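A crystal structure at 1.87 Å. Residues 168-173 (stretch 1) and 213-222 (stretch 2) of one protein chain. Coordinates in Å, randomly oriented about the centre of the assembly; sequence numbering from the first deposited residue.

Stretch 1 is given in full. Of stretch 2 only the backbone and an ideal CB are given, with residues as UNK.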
# COMPACT_ATOMS: atom_id res chain seq x y z
N PRO C 168 -20.32 9.17 18.84
CA PRO C 168 -19.76 10.51 18.76
C PRO C 168 -18.42 10.61 19.49
O PRO C 168 -18.19 9.97 20.54
CB PRO C 168 -20.83 11.39 19.44
CG PRO C 168 -22.08 10.58 19.44
CD PRO C 168 -21.61 9.18 19.57
N TYR C 169 -17.53 11.40 18.91
CA TYR C 169 -16.28 11.74 19.60
C TYR C 169 -16.51 13.05 20.39
O TYR C 169 -16.84 14.08 19.82
CB TYR C 169 -15.12 11.83 18.59
CG TYR C 169 -13.71 11.76 19.12
CD1 TYR C 169 -13.09 12.88 19.62
CD2 TYR C 169 -12.94 10.57 19.02
CE1 TYR C 169 -11.75 12.85 20.03
CE2 TYR C 169 -11.63 10.52 19.42
CZ TYR C 169 -11.03 11.67 19.94
OH TYR C 169 -9.71 11.65 20.34
N PRO C 170 -16.39 12.99 21.71
CA PRO C 170 -16.65 14.17 22.51
C PRO C 170 -15.72 15.31 22.20
O PRO C 170 -14.48 15.14 22.28
CB PRO C 170 -16.35 13.72 23.94
CG PRO C 170 -16.12 12.28 23.90
CD PRO C 170 -16.03 11.81 22.51
N ASP C 171 -16.31 16.46 21.89
CA ASP C 171 -15.61 17.58 21.31
C ASP C 171 -15.77 18.79 22.25
O ASP C 171 -16.82 19.40 22.29
CB ASP C 171 -16.25 17.85 19.97
CG ASP C 171 -15.67 19.06 19.27
OD1 ASP C 171 -14.82 19.80 19.86
OD2 ASP C 171 -16.07 19.25 18.12
N PRO C 172 -14.70 19.17 22.98
CA PRO C 172 -14.82 20.32 23.87
C PRO C 172 -15.25 21.64 23.20
O PRO C 172 -15.85 22.45 23.86
CB PRO C 172 -13.41 20.46 24.46
CG PRO C 172 -12.73 19.17 24.20
CD PRO C 172 -13.34 18.61 22.96
N PHE C 173 -14.96 21.85 21.92
CA PHE C 173 -15.27 23.13 21.26
C PHE C 173 -16.72 23.19 20.77
O PHE C 173 -17.30 24.25 20.77
CB PHE C 173 -14.30 23.37 20.10
CG PHE C 173 -14.39 24.77 19.50
CD1 PHE C 173 -13.98 25.88 20.22
CD2 PHE C 173 -14.85 24.96 18.20
CE1 PHE C 173 -14.02 27.15 19.66
CE2 PHE C 173 -14.90 26.22 17.63
CZ PHE C 173 -14.49 27.33 18.37
N UNK C 213 -9.06 17.74 14.17
CA UNK C 213 -7.99 17.85 15.17
C UNK C 213 -8.55 18.11 16.58
O UNK C 213 -8.17 19.06 17.30
CB UNK C 213 -7.02 18.97 14.78
N UNK C 214 -9.47 17.23 16.94
CA UNK C 214 -10.14 17.30 18.21
C UNK C 214 -9.40 16.54 19.30
O UNK C 214 -9.26 15.32 19.21
CB UNK C 214 -11.57 16.76 18.07
N UNK C 215 -8.95 17.23 20.33
CA UNK C 215 -8.38 16.57 21.49
C UNK C 215 -9.53 16.23 22.43
O UNK C 215 -10.29 17.12 22.86
CB UNK C 215 -7.33 17.45 22.18
N UNK C 216 -9.65 14.95 22.80
CA UNK C 216 -10.75 14.62 23.67
C UNK C 216 -10.63 15.30 25.04
O UNK C 216 -9.52 15.71 25.41
CB UNK C 216 -10.83 13.10 23.84
N UNK C 217 -11.76 15.37 25.79
CA UNK C 217 -11.76 15.78 27.18
C UNK C 217 -10.91 14.82 27.99
O UNK C 217 -10.93 13.64 27.73
CB UNK C 217 -13.19 15.84 27.73
N UNK C 218 -10.14 15.33 28.95
CA UNK C 218 -9.25 14.51 29.75
C UNK C 218 -9.95 13.33 30.37
O UNK C 218 -11.07 13.47 30.81
CB UNK C 218 -8.60 15.35 30.85
N UNK C 219 -9.29 12.19 30.37
CA UNK C 219 -9.74 10.97 31.05
C UNK C 219 -10.76 10.18 30.24
O UNK C 219 -10.99 9.02 30.55
CB UNK C 219 -10.34 11.33 32.41
N UNK C 220 -11.35 10.77 29.20
CA UNK C 220 -12.32 10.07 28.41
C UNK C 220 -11.80 8.77 27.76
O UNK C 220 -12.43 7.72 27.91
CB UNK C 220 -12.84 11.02 27.33
N UNK C 221 -10.69 8.85 27.02
CA UNK C 221 -10.16 7.72 26.30
C UNK C 221 -9.76 6.61 27.26
O UNK C 221 -9.96 5.43 26.94
CB UNK C 221 -8.97 8.15 25.44
N UNK C 222 -9.19 6.96 28.42
CA UNK C 222 -8.84 5.94 29.43
C UNK C 222 -10.07 5.24 29.98
O UNK C 222 -10.03 4.04 30.26
CB UNK C 222 -8.06 6.58 30.58

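Stretch 1 offers a mostly apolar surface: the Tyr169 ring and the rings of Pro170 and Pro172, with the carboxylate of Asp171 to one side. No hydrogen bond crosses to stretch 2, so fit rests on shape and carbon contacts.

Position 213 has nothing of stretch 1 within reach of its CB. Stretch 1 sets no demand here, but the left-handed backbone (47/53) favours glycine or asparagine; the residue is nevertheless Leu213, which makes no contact here.

At position 214 the CB points toward stretch 1, 4.4 Å from Tyr169 CE1 and 4.8 Å from Asp171 OD1. The extended backbone (-90/118) favours beta-branched residues, and a small or medium apolar group would suit the space. The deposited Val214, with chi1 t, puts CG1 4.0 Å from Tyr169 CD1, 3.9 Å from Asp171 CA and 4.1 Å from Pro172 CD, so one methyl touches several neighbours.

Position 215 turns its CB away, and many residues would do. It is Val215; its contact is through the backbone, with O 3.4 Å from Pro172 CD.

At position 216 the CB points sideways, yet lies 3.9 Å from Tyr169 CE1. A phi of -64 admits proline, though alanine or another compact apolar residue would also fit. Pro216 places CB 4.0 Å from Tyr169 CE1 and CD 3.3 Å from Tyr169 OH.

Position 217 again points sideways, its CB 4.9 Å from Pro172 CG. With phi -61 and apolar rings nearby, proline or a modest aliphatic side chain is reasonable. Pro217 packs CG 3.8 Å from Pro170 CB, while its CD lies 3.5 Å from Pro170 O, an oxygen this contact buries without a hydrogen-bonding partner.

Positions 217 to 220 form a type II turn, closed by a hydrogen bond from the backbone N of position 220 to Pro217 O at 3.3 Å. Position 218, at -52/139, suits proline and is Pro218. Position 219, at 82/-15, would favour glycine or asparagine, but is Ala219, the N-cap residue; neither touches stretch 1.

At position 220 the CB aims toward stretch 1, 4.9 Å from Pro170 CG. A large apolar group could cover that proline: leucine, methionine or an aromatic. Phe220 lays its ring face over it, with Pro170 CG 3.5 Å from the ring centroid in a CH-pi contact.

Position 221 points sideways on the helix, so only a longer side chain would reach across. Leu221 does, its CD1 4.2 Å from Tyr169 OH. Position 222 is out of reach and open to most helix-compatible residues; it is Glu222.

Stretch 2, residues 213-222: LVVPPPAFLE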
# COMPACT_ATOMS: atom_id res chain seq x y z
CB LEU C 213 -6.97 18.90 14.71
CG LEU C 213 -6.10 18.39 13.55
CD1 LEU C 213 -5.59 19.53 12.68
CD2 LEU C 213 -4.95 17.56 14.09
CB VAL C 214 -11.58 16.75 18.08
CG1 VAL C 214 -12.31 16.79 19.42
CG2 VAL C 214 -12.36 17.55 17.06
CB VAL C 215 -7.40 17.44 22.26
CG1 VAL C 215 -6.78 16.68 23.46
CG2 VAL C 215 -6.28 17.94 21.35
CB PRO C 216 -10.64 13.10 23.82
CG PRO C 216 -9.18 12.84 23.69
CD PRO C 216 -8.73 13.82 22.62
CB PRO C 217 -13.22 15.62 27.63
CG PRO C 217 -14.01 15.34 26.40
CD PRO C 217 -13.05 14.78 25.40
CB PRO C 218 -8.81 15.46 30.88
CG PRO C 218 -8.89 16.81 30.23
CD PRO C 218 -10.10 16.76 29.35
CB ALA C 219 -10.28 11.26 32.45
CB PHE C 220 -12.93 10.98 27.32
CG PHE C 220 -13.75 10.20 26.30
CD1 PHE C 220 -14.99 9.67 26.65
CD2 PHE C 220 -13.29 10.02 25.01
CE1 PHE C 220 -15.74 8.94 25.73
CE2 PHE C 220 -14.02 9.31 24.08
CZ PHE C 220 -15.25 8.76 24.44
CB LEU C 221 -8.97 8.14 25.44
CG LEU C 221 -9.32 9.02 24.22
CD1 LEU C 221 -8.08 9.28 23.40
CD2 LEU C 221 -10.40 8.40 23.34
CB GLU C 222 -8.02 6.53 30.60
CG GLU C 222 -7.54 5.44 31.58
CD GLU C 222 -6.54 5.92 32.63
OE1 GLU C 222 -6.24 7.11 32.69
OE2 GLU C 222 -6.06 5.09 33.42
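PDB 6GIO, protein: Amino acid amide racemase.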